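Local coordinates for protein gamma-glutamyltranspeptidase (Klebsiella pneumoniae subsp. pneumoniae, PDB 5HFT) that catalyses the conversion of oxamate to oxalate in the uric acid degradation pathway and belongs to the gamma-glutamyltransferase family, at residues A[55-61]-A[137-141]; A[69-73]-A[166-172]; A[79-83]-A[95-99]; A[214-218]-A[230-234]. All coordinates share one frame; numbering follows the deposited sequence.

Contact 1 (A[55-61]-A[137-141]); sequences SAIEAMV and ALRIS
Ile57 is the side chain to follow here: it sits as a knob in the hole formed by Ala137, Leu138, Ile140 and Ser141 on the facing helix. Its CB rests on Ser141 CB at 3.8 Å. From there the two branches part. CG2, anti to the backbone N, goes to Ala137 and lies 3.7 Å from Ala137 CB, close to that residue's carbonyl oxygen as well. The CG1 branch carries CD1 back to Ser141 CB, with Ile140 CG2 a looser neighbour at 4.3 Å. Next to Ile57, Leu138 puts CD2 3.7 Å from Glu58 CG and crosses both Glu58 and Val61 at about a right angle. The two short helical segments run nearly antiparallel, at 155°, with their axes 9.2 Å apart.

The polar end is built on a capping box. Ser55 N donates to Glu58 OE1 over 3.1 Å, almost straight and on the anti lone pair, while Ser55 OG accepts weak bonds from the N atoms of Ile57 and Glu58. Across the contact Ser55 OG also bonds Ser141 OG at 2.9 Å. The other carboxylate oxygen, Glu58 OE2, is taken by Leu149 N. The cap thus takes up only part of the helix start, and Ala56 N bonds to an acidic side chain of the other protein chain; the serine pair carries this polar network across to helix 130-144, beside an otherwise apolar interface.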
loop_
_atom_site.group_PDB
_atom_site.type_symbol
_atom_site.label_atom_id
_atom_site.label_comp_id
_atom_site.label_asym_id
_atom_site.label_seq_id
_atom_site.Cartn_x
_atom_site.Cartn_y
_atom_site.Cartn_z
ATOM N N SER A 55 -5.693 13.554 13.376
ATOM C CA SER A 55 -5.501 13.966 11.994
ATOM C C SER A 55 -5.662 12.775 11.052
ATOM O O SER A 55 -5.659 11.616 11.468
ATOM C CB SER A 55 -4.116 14.595 11.813
ATOM O OG SER A 55 -3.097 13.613 11.723
ATOM N N ALA A 56 -5.797 13.068 9.756
ATOM C CA ALA A 56 -5.886 11.991 8.778
ATOM C C ALA A 56 -4.671 11.068 8.824
ATOM O O ALA A 56 -4.788 9.882 8.490
ATOM C CB ALA A 56 -6.051 12.554 7.372
ATOM N N ILE A 57 -3.491 11.589 9.178
ATOM C CA ILE A 57 -2.301 10.740 9.174
ATOM C C ILE A 57 -2.329 9.772 10.352
ATOM O O ILE A 57 -2.195 8.554 10.180
ATOM C CB ILE A 57 -1.025 11.600 9.174
ATOM C CG1 ILE A 57 -0.788 12.184 7.785
ATOM C CG2 ILE A 57 0.167 10.754 9.559
ATOM C CD1 ILE A 57 0.040 13.430 7.782
ATOM N N GLU A 58 -2.560 10.290 11.558
ATOM C CA GLU A 58 -2.666 9.417 12.719
ATOM C C GLU A 58 -3.790 8.404 12.515
ATOM O O GLU A 58 -3.674 7.237 12.909
ATOM C CB GLU A 58 -2.881 10.259 13.980
ATOM C CG GLU A 58 -1.832 11.380 14.195
ATOM C CD GLU A 58 -2.207 12.378 15.299
ATOM O OE1 GLU A 58 -3.259 13.055 15.174
ATOM O OE2 GLU A 58 -1.463 12.481 16.300
ATOM N N ALA A 59 -4.882 8.826 11.877
ATOM C CA ALA A 59 -5.940 7.881 11.542
ATOM C C ALA A 59 -5.428 6.837 10.571
ATOM O O ALA A 59 -5.816 5.667 10.654
ATOM C CB ALA A 59 -7.157 8.611 10.963
ATOM N N MET A 60 -4.559 7.239 9.634
ATOM C CA MET A 60 -3.974 6.268 8.710
ATOM C C MET A 60 -3.038 5.316 9.434
ATOM O O MET A 60 -2.995 4.121 9.125
ATOM C CB MET A 60 -3.199 6.957 7.596
ATOM C CG MET A 60 -2.583 5.968 6.640
ATOM S SD MET A 60 -3.894 5.157 5.721
ATOM C CE MET A 60 -4.366 6.464 4.586
ATOM N N VAL A 61 -2.296 5.819 10.416
ATOM C CA VAL A 61 -1.354 4.958 11.113
ATOM C C VAL A 61 -2.107 3.900 11.910
ATOM O O VAL A 61 -1.795 2.705 11.825
ATOM C CB VAL A 61 -0.415 5.787 12.008
ATOM C CG1 VAL A 61 0.205 4.897 13.053
ATOM C CG2 VAL A 61 0.675 6.411 11.177
ATOM N N ALA A 137 5.667 9.790 9.014
ATOM C CA ALA A 137 4.396 10.475 8.797
ATOM C C ALA A 137 3.912 11.152 10.074
ATOM O O ALA A 137 3.309 12.233 10.027
ATOM C CB ALA A 137 3.348 9.488 8.283
ATOM N N LEU A 138 4.145 10.521 11.224
ATOM C CA LEU A 138 3.668 11.103 12.472
ATOM C C LEU A 138 4.413 12.384 12.805
ATOM O O LEU A 138 3.802 13.360 13.254
ATOM C CB LEU A 138 3.800 10.102 13.614
ATOM C CG LEU A 138 2.776 8.975 13.642
ATOM C CD1 LEU A 138 3.176 7.944 14.700
ATOM C CD2 LEU A 138 1.360 9.517 13.861
ATOM N N ARG A 139 5.731 12.391 12.616
ATOM C CA ARG A 139 6.500 13.621 12.784
ATOM C C ARG A 139 6.020 14.684 11.805
ATOM O O ARG A 139 6.020 15.879 12.126
ATOM C CB ARG A 139 7.999 13.346 12.606
ATOM N N ILE A 140 5.622 14.267 10.598
ATOM C CA ILE A 140 4.977 15.191 9.668
ATOM C C ILE A 140 3.656 15.673 10.233
ATOM O O ILE A 140 3.342 16.865 10.193
ATOM C CB ILE A 140 4.761 14.518 8.301
ATOM C CG1 ILE A 140 6.083 14.220 7.596
ATOM C CG2 ILE A 140 3.833 15.333 7.465
ATOM C CD1 ILE A 140 5.897 13.431 6.318
ATOM N N SER A 141 2.872 14.763 10.805
ATOM C CA SER A 141 1.575 15.168 11.299
ATOM C C SER A 141 1.682 15.992 12.566
ATOM O O SER A 141 0.719 16.681 12.915
ATOM C CB SER A 141 0.677 13.972 11.532
ATOM O OG SER A 141 -0.374 14.335 12.414
#

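Contact 2 (A[69-73]-A[166-172]); sequences VVYPH and IPVTASQ
The C-terminal end of helix 56-70 packs on strand 166-167, Val69 and Val70 against Ile166, and the turn that follows it, Tyr71 to His73, packs on the N-cap and start of helix 170-178. Ile166 serves both valines with one methyl: its CG2 is 3.5 Å from Val69 CG1 and 3.9 Å from Val70 CG2. Its other branch leaves with CG1 between the backbone N and the carbonyl carbon (chi1 62°), which carries CD1 over the last turn of the helix, 3.7 Å from Val70 O.

Tyr71 is where the chain leaves helical geometry, and the CE1 side of its ring meets Thr169, the N-cap residue of the next helix. Thr169 CG2 comes obliquely to within 3.4 Å of Tyr71 CE1. Further on, Gln172 CA sits over one face of the imidazole of His73, 3.7 Å from the ring centroid and 19° off the normal, a CH-pi contact. Ser171 OG instead approaches the edge of that ring, 3.5 Å from His73 NE2. The extended Gln172 side chain turns its OE1 to Pro72 CD at 3.8 Å.

Around this seam, strand 166-167 pairs with strand 205-206, Tyr161 of helix 156-164 packs on Val69 and Ile166, and Leu211 and Leu215 of helix 209-221 close on Val69. The backbone of His73 bonds to the other protein chain of the assembly.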
loop_
_atom_site.group_PDB
_atom_site.type_symbol
_atom_site.label_atom_id
_atom_site.label_comp_id
_atom_site.label_asym_id
_atom_site.label_seq_id
_atom_site.Cartn_x
_atom_site.Cartn_y
_atom_site.Cartn_z
ATOM N N VAL A 69 -3.139 -6.616 11.545
ATOM C CA VAL A 69 -3.676 -7.746 12.282
ATOM C C VAL A 69 -4.698 -8.494 11.434
ATOM O O VAL A 69 -4.685 -9.727 11.386
ATOM C CB VAL A 69 -4.297 -7.252 13.599
ATOM C CG1 VAL A 69 -4.998 -8.369 14.308
ATOM C CG2 VAL A 69 -3.239 -6.609 14.493
ATOM N N VAL A 70 -5.546 -7.765 10.695
ATOM C CA VAL A 70 -6.743 -8.351 10.077
ATOM C C VAL A 70 -6.498 -8.964 8.691
ATOM O O VAL A 70 -7.201 -9.913 8.315
ATOM C CB VAL A 70 -7.863 -7.296 10.024
ATOM C CG1 VAL A 70 -9.161 -7.915 9.538
ATOM C CG2 VAL A 70 -8.079 -6.697 11.395
ATOM N N TYR A 71 -5.540 -8.442 7.908
ATOM C CA TYR A 71 -5.113 -9.059 6.647
ATOM C C TYR A 71 -3.639 -9.477 6.678
ATOM O O TYR A 71 -2.858 -9.061 5.807
ATOM C CB TYR A 71 -5.345 -8.121 5.465
ATOM C CG TYR A 71 -6.713 -8.209 4.820
ATOM C CD1 TYR A 71 -7.581 -9.267 5.096
ATOM C CD2 TYR A 71 -7.135 -7.239 3.931
ATOM C CE1 TYR A 71 -8.840 -9.347 4.512
ATOM C CE2 TYR A 71 -8.406 -7.303 3.337
ATOM C CZ TYR A 71 -9.254 -8.362 3.627
ATOM O OH TYR A 71 -10.511 -8.427 3.031
ATOM N N PRO A 72 -3.229 -10.324 7.636
ATOM C CA PRO A 72 -1.787 -10.595 7.812
ATOM C C PRO A 72 -1.108 -11.275 6.631
ATOM O O PRO A 72 0.135 -11.235 6.543
ATOM C CB PRO A 72 -1.749 -11.496 9.058
ATOM C CG PRO A 72 -3.091 -12.129 9.118
ATOM C CD PRO A 72 -4.045 -11.073 8.613
ATOM N N HIS A 73 -1.866 -11.895 5.728
ATOM C CA HIS A 73 -1.257 -12.649 4.638
ATOM C C HIS A 73 -0.871 -11.762 3.483
ATOM O O HIS A 73 -0.119 -12.208 2.610
ATOM C CB HIS A 73 -2.204 -13.730 4.118
ATOM C CG HIS A 73 -3.510 -13.202 3.615
ATOM N ND1 HIS A 73 -4.417 -12.564 4.432
ATOM C CD2 HIS A 73 -4.071 -13.238 2.386
ATOM C CE1 HIS A 73 -5.480 -12.226 3.727
ATOM N NE2 HIS A 73 -5.292 -12.619 2.482
ATOM N N ILE A 166 -9.613 -11.762 15.568
ATOM C CA ILE A 166 -10.233 -11.145 14.402
ATOM C C ILE A 166 -11.224 -12.150 13.836
ATOM O O ILE A 166 -11.106 -13.367 14.074
ATOM C CB ILE A 166 -9.192 -10.734 13.334
ATOM C CG1 ILE A 166 -8.433 -11.963 12.808
ATOM C CG2 ILE A 166 -8.248 -9.696 13.893
ATOM C CD1 ILE A 166 -7.821 -11.803 11.437
ATOM N N PRO A 167 -12.214 -11.683 13.087
ATOM C CA PRO A 167 -13.008 -12.613 12.277
ATOM C C PRO A 167 -12.167 -13.057 11.097
ATOM O O PRO A 167 -11.747 -12.225 10.291
ATOM C CB PRO A 167 -14.211 -11.769 11.836
ATOM C CG PRO A 167 -14.199 -10.552 12.754
ATOM C CD PRO A 167 -12.769 -10.318 13.090
ATOM N N VAL A 168 -11.879 -14.360 11.017
ATOM C CA VAL A 168 -11.033 -14.815 9.916
ATOM C C VAL A 168 -11.701 -14.431 8.609
ATOM O O VAL A 168 -12.849 -14.798 8.339
ATOM C CB VAL A 168 -10.745 -16.322 10.006
ATOM C CG1 VAL A 168 -9.944 -16.798 8.803
ATOM C CG2 VAL A 168 -9.948 -16.603 11.224
ATOM N N THR A 169 -11.012 -13.636 7.820
ATOM C CA THR A 169 -11.483 -13.404 6.471
ATOM C C THR A 169 -11.381 -14.676 5.632
ATOM O O THR A 169 -10.580 -15.577 5.890
ATOM C CB THR A 169 -10.696 -12.253 5.853
ATOM O OG1 THR A 169 -9.327 -12.357 6.283
ATOM C CG2 THR A 169 -11.302 -10.917 6.274
ATOM N N ALA A 170 -12.200 -14.722 4.591
ATOM C CA ALA A 170 -12.155 -15.851 3.686
ATOM C C ALA A 170 -10.871 -15.843 2.874
ATOM O O ALA A 170 -10.317 -16.908 2.570
ATOM C CB ALA A 170 -13.378 -15.850 2.775
ATOM N N SER A 171 -10.373 -14.659 2.509
ATOM C CA SER A 171 -9.153 -14.649 1.702
ATOM C C SER A 171 -7.930 -15.049 2.529
ATOM O O SER A 171 -7.017 -15.687 1.997
ATOM C CB SER A 171 -8.943 -13.284 1.040
ATOM O OG SER A 171 -8.778 -12.274 2.006
ATOM N N GLN A 172 -7.917 -14.727 3.833
ATOM C CA GLN A 172 -6.876 -15.246 4.720
ATOM C C GLN A 172 -6.942 -16.759 4.823
ATOM O O GLN A 172 -5.904 -17.434 4.846
ATOM C CB GLN A 172 -6.998 -14.646 6.116
ATOM C CG GLN A 172 -6.086 -15.322 7.103
ATOM C CD GLN A 172 -6.175 -14.716 8.479
ATOM O OE1 GLN A 172 -6.786 -13.661 8.665
ATOM N NE2 GLN A 172 -5.571 -15.383 9.464
#

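Contact 3 (A[79-83]-A[95-99]); sequences GDGFW and IDASG
The indole of Trp83 has Ile95 CD1 over one face, offset toward the rim and 4.2 Å from the centroid of the five-membered ring, while the Phe82 ring on the other side of the sheet is approached obliquely by Asp96 OD1 and Ser98 CB. Both pairs belong to the antiparallel beta hairpin of strands 80-86 and 93-97. Trp83 and Ile95 lie side by side, pointing the same way, CB to CB at 3.7 Å. Phe82 and Asp96 also lie side by side, the phenyl and carboxylate planes 30° apart and Phe82 CE2 3.6 Å from Asp96 OD1.

Trp83 with Ile95 is a hydrogen-bonded pair, joined both ways at 3.0 Å between Trp83 N and Ile95 O and between Ile95 N and Trp83 O. Gly81 with Ala97 is another, with Ala97 N donating to Gly81 O. The stretch Asp80 to Trp83 also pairs with an antiparallel strand of the other protein chain, so the sheet runs on through the interface, consistent with the Ntn-hydrolase fold of this family.

At the open end of the hairpin Asp80 is multiply held: OD1 takes Gly129 N and, from above the carboxylate plane, Gly99 N at 3.1 Å, while OD2 makes a salt bridge to a basic side chain of the other protein chain. Beside it, Ser98 OG donates to the syn side of Asp96 OD1 over 2.8 Å.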
loop_
_atom_site.group_PDB
_atom_site.type_symbol
_atom_site.label_atom_id
_atom_site.label_comp_id
_atom_site.label_asym_id
_atom_site.label_seq_id
_atom_site.Cartn_x
_atom_site.Cartn_y
_atom_site.Cartn_z
ATOM N N GLY A 79 6.673 -5.776 6.354
ATOM C CA GLY A 79 6.829 -5.288 4.992
ATOM C C GLY A 79 7.072 -3.795 4.846
ATOM O O GLY A 79 7.473 -3.115 5.795
ATOM N N ASP A 80 6.809 -3.272 3.656
ATOM C CA ASP A 80 7.143 -1.905 3.283
ATOM C C ASP A 80 5.877 -1.076 3.134
ATOM O O ASP A 80 4.782 -1.622 2.989
ATOM C CB ASP A 80 7.937 -1.901 1.974
ATOM C CG ASP A 80 9.324 -2.478 2.145
ATOM O OD1 ASP A 80 9.852 -2.389 3.275
ATOM O OD2 ASP A 80 9.886 -3.001 1.164
ATOM N N GLY A 81 6.037 0.252 3.170
ATOM C CA GLY A 81 4.904 1.153 3.113
ATOM C C GLY A 81 5.211 2.394 2.302
ATOM O O GLY A 81 6.367 2.803 2.151
ATOM N N PHE A 82 4.148 2.988 1.765
ATOM C CA PHE A 82 4.281 4.105 0.842
ATOM C C PHE A 82 3.181 5.121 1.085
ATOM O O PHE A 82 2.000 4.775 1.083
ATOM C CB PHE A 82 4.241 3.619 -0.612
ATOM C CG PHE A 82 5.245 2.513 -0.924
ATOM C CD1 PHE A 82 4.964 1.175 -0.625
ATOM C CD2 PHE A 82 6.456 2.812 -1.528
ATOM C CE1 PHE A 82 5.877 0.171 -0.921
ATOM C CE2 PHE A 82 7.378 1.805 -1.833
ATOM C CZ PHE A 82 7.088 0.488 -1.528
ATOM N N TRP A 83 3.564 6.371 1.284
ATOM C CA TRP A 83 2.622 7.448 1.536
ATOM C C TRP A 83 2.706 8.487 0.431
ATOM O O TRP A 83 3.790 8.826 -0.035
ATOM C CB TRP A 83 2.908 8.146 2.842
ATOM C CG TRP A 83 2.910 7.280 4.019
ATOM C CD1 TRP A 83 3.772 6.249 4.295
ATOM C CD2 TRP A 83 2.025 7.379 5.136
ATOM N NE1 TRP A 83 3.460 5.698 5.514
ATOM C CE2 TRP A 83 2.388 6.370 6.047
ATOM C CE3 TRP A 83 0.955 8.223 5.449
ATOM C CZ2 TRP A 83 1.733 6.196 7.255
ATOM C CZ3 TRP A 83 0.308 8.043 6.635
ATOM C CH2 TRP A 83 0.696 7.037 7.531
ATOM N N ILE A 95 6.494 9.500 0.997
ATOM C CA ILE A 95 7.258 8.718 1.960
ATOM C C ILE A 95 7.506 7.358 1.329
ATOM O O ILE A 95 6.564 6.583 1.134
ATOM C CB ILE A 95 6.533 8.561 3.296
ATOM C CG1 ILE A 95 6.146 9.911 3.885
ATOM C CG2 ILE A 95 7.426 7.809 4.263
ATOM C CD1 ILE A 95 5.549 9.787 5.267
ATOM N N ASP A 96 8.754 7.071 0.989
ATOM C CA ASP A 96 9.141 5.746 0.520
ATOM C C ASP A 96 9.637 5.002 1.751
ATOM O O ASP A 96 10.780 5.172 2.182
ATOM C CB ASP A 96 10.222 5.833 -0.552
ATOM C CG ASP A 96 10.647 4.468 -1.066
ATOM O OD1 ASP A 96 10.297 3.459 -0.429
ATOM O OD2 ASP A 96 11.387 4.398 -2.073
ATOM N N ALA A 97 8.787 4.177 2.332
ATOM C CA ALA A 97 9.192 3.470 3.541
ATOM C C ALA A 97 9.537 2.020 3.225
ATOM O O ALA A 97 8.987 1.099 3.816
ATOM C CB ALA A 97 8.093 3.581 4.600
ATOM N N SER A 98 10.434 1.791 2.270
ATOM C CA SER A 98 10.824 0.446 1.890
ATOM C C SER A 98 12.278 0.189 2.274
ATOM O O SER A 98 13.146 1.046 2.083
ATOM C CB SER A 98 10.592 0.198 0.396
ATOM O OG SER A 98 11.489 0.926 -0.404
ATOM N N GLY A 99 12.542 -0.999 2.809
ATOM C CA GLY A 99 13.857 -1.308 3.335
ATOM C C GLY A 99 14.834 -1.840 2.308
ATOM O O GLY A 99 14.461 -2.360 1.263
#

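Contact 4 (A[214-218]-A[230-234]); sequences TLRML and PLAER
Apolar contacts dominate, and Met217 and Leu231 carry them. Leu231 CD2 fits between two side chains of the other helix, 3.6 Å from Thr214 CG2 and 3.8 Å from Leu218 CD2. Its sister methyl CD1 turns to Met217 SD at 4.0 Å. The methionine reaches across with CG anti to its carbonyl carbon (chi1 -79°), stays extended through chi2 and bends at chi3, which lays CE against the first turn of helix 230-242. There CE meets Pro230 CB at 3.6 Å and also the backbone N of Leu231.

The second kind of contact is sulfur against a charged flat group. Met217 SD lies over one face of the Arg234 guanidinium, offset toward its rim, and is 3.5 Å from Arg234 NH1. This is a polarisable atom beside a cation, and probably mildly favourable. Thr214 OG1 is at the edge of the same group, but its hydrogen bond goes to the backbone of the other protein chain, so Arg234 is only a neighbour to it.

The two segments run roughly antiparallel, at 144°, with axes 10.6 Å apart, a separation bridged chiefly by Met217, Leu231 and Arg234. Helix 225-228, between them in the chain, puts Phe226 against both Leu218 and Leu231. Behind helix 209-221 stands helix 156-164, which Leu215 packs on and to which Arg216 is tied by a salt bridge with Glu163.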
loop_
_atom_site.group_PDB
_atom_site.type_symbol
_atom_site.label_atom_id
_atom_site.label_comp_id
_atom_site.label_asym_id
_atom_site.label_seq_id
_atom_site.Cartn_x
_atom_site.Cartn_y
_atom_site.Cartn_z
ATOM N N THR A 214 4.331 -7.725 20.466
ATOM C CA THR A 214 5.074 -6.811 19.609
ATOM C C THR A 214 4.419 -5.433 19.579
ATOM O O THR A 214 5.075 -4.413 19.820
ATOM C CB THR A 214 5.174 -7.390 18.202
ATOM O OG1 THR A 214 5.832 -8.664 18.262
ATOM C CG2 THR A 214 5.948 -6.444 17.296
ATOM N N LEU A 215 3.115 -5.386 19.288
ATOM C CA LEU A 215 2.421 -4.106 19.238
ATOM C C LEU A 215 2.417 -3.425 20.601
ATOM O O LEU A 215 2.481 -2.196 20.680
ATOM C CB LEU A 215 1.000 -4.302 18.712
ATOM C CG LEU A 215 0.866 -4.621 17.219
ATOM C CD1 LEU A 215 -0.533 -5.120 16.878
ATOM C CD2 LEU A 215 1.196 -3.412 16.370
ATOM N N ARG A 216 2.335 -4.194 21.684
ATOM C CA ARG A 216 2.424 -3.584 23.008
ATOM C C ARG A 216 3.809 -3.010 23.276
ATOM O O ARG A 216 3.923 -2.001 23.984
ATOM C CB ARG A 216 2.038 -4.583 24.094
ATOM C CG ARG A 216 0.549 -4.698 24.275
ATOM C CD ARG A 216 0.225 -5.362 25.580
ATOM N NE ARG A 216 0.452 -6.786 25.444
ATOM C CZ ARG A 216 -0.520 -7.677 25.303
ATOM N NH1 ARG A 216 -1.787 -7.265 25.297
ATOM N NH2 ARG A 216 -0.212 -8.966 25.166
ATOM N N MET A 217 4.867 -3.647 22.748
ATOM C CA MET A 217 6.207 -3.067 22.841
ATOM C C MET A 217 6.290 -1.744 22.085
ATOM O O MET A 217 6.840 -0.763 22.603
ATOM C CB MET A 217 7.255 -4.044 22.311
ATOM C CG MET A 217 7.637 -5.147 23.286
ATOM S SD MET A 217 8.993 -6.185 22.678
ATOM C CE MET A 217 10.426 -5.192 23.106
ATOM N N LEU A 218 5.736 -1.692 20.867
ATOM C CA LEU A 218 5.744 -0.444 20.105
ATOM C C LEU A 218 5.063 0.679 20.871
ATOM O O LEU A 218 5.493 1.835 20.793
ATOM C CB LEU A 218 5.078 -0.639 18.746
ATOM C CG LEU A 218 5.866 -1.505 17.759
ATOM C CD1 LEU A 218 5.165 -1.615 16.412
ATOM C CD2 LEU A 218 7.288 -0.968 17.598
ATOM N N PRO A 230 14.393 -1.845 22.124
ATOM C CA PRO A 230 14.353 -3.268 22.534
ATOM C C PRO A 230 13.817 -4.211 21.471
ATOM O O PRO A 230 14.374 -5.299 21.274
ATOM C CB PRO A 230 13.439 -3.250 23.776
ATOM C CG PRO A 230 13.588 -1.872 24.341
ATOM C CD PRO A 230 13.789 -0.956 23.136
ATOM N N LEU A 231 12.733 -3.829 20.793
ATOM C CA LEU A 231 12.168 -4.674 19.747
ATOM C C LEU A 231 13.140 -4.862 18.588
ATOM O O LEU A 231 13.129 -5.907 17.932
ATOM C CB LEU A 231 10.845 -4.082 19.236
ATOM C CG LEU A 231 10.169 -4.993 18.202
ATOM C CD1 LEU A 231 9.893 -6.357 18.803
ATOM C CD2 LEU A 231 8.913 -4.376 17.609
ATOM N N ALA A 232 13.965 -3.860 18.288
ATOM C CA ALA A 232 14.931 -4.053 17.220
ATOM C C ALA A 232 15.937 -5.127 17.597
ATOM O O ALA A 232 16.284 -5.985 16.775
ATOM C CB ALA A 232 15.643 -2.742 16.925
ATOM N N GLU A 233 16.377 -5.127 18.855
ATOM C CA GLU A 233 17.332 -6.135 19.300
ATOM C C GLU A 233 16.689 -7.517 19.387
ATOM O O GLU A 233 17.337 -8.524 19.070
ATOM C CB GLU A 233 17.985 -5.697 20.612
ATOM C CG GLU A 233 18.910 -4.478 20.379
ATOM C CD GLU A 233 19.666 -4.046 21.610
ATOM O OE1 GLU A 233 19.015 -3.620 22.592
ATOM O OE2 GLU A 233 20.915 -4.099 21.577
ATOM N N ARG A 234 15.425 -7.597 19.809
ATOM C CA ARG A 234 14.742 -8.882 19.728
ATOM C C ARG A 234 14.584 -9.336 18.281
ATOM O O ARG A 234 14.651 -10.536 17.995
ATOM C CB ARG A 234 13.369 -8.827 20.402
ATOM C CG ARG A 234 12.592 -10.138 20.240
ATOM C CD ARG A 234 11.121 -9.961 20.406
ATOM N NE ARG A 234 10.709 -10.086 21.799
ATOM C CZ ARG A 234 9.472 -9.842 22.231
ATOM N NH1 ARG A 234 8.522 -9.451 21.377
ATOM N NH2 ARG A 234 9.181 -9.987 23.518
#

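From the N terminus, helix 56-70 opens two loops. Contact 1 closes the first when its start meets helix 130-144, and contact 2 closes the second, its end meeting the segment 166-172. Because 69-73 lies inside the first loop and 166-172 beyond it, the two cross. The hairpin of contact 3 nests inside both and touches contact 1, where Trp83 packs on Met60, Val61 and Ala137, so one face of the hairpin packs on both helices. Contact 4 follows in series, joining helices 209-221 and 230-242 and closing a short connection that contains helix 225-228; it meets contact 2 through Leu215 on Val69. Contacts 1 and 4 do not touch, their centres lying about 21 Å apart.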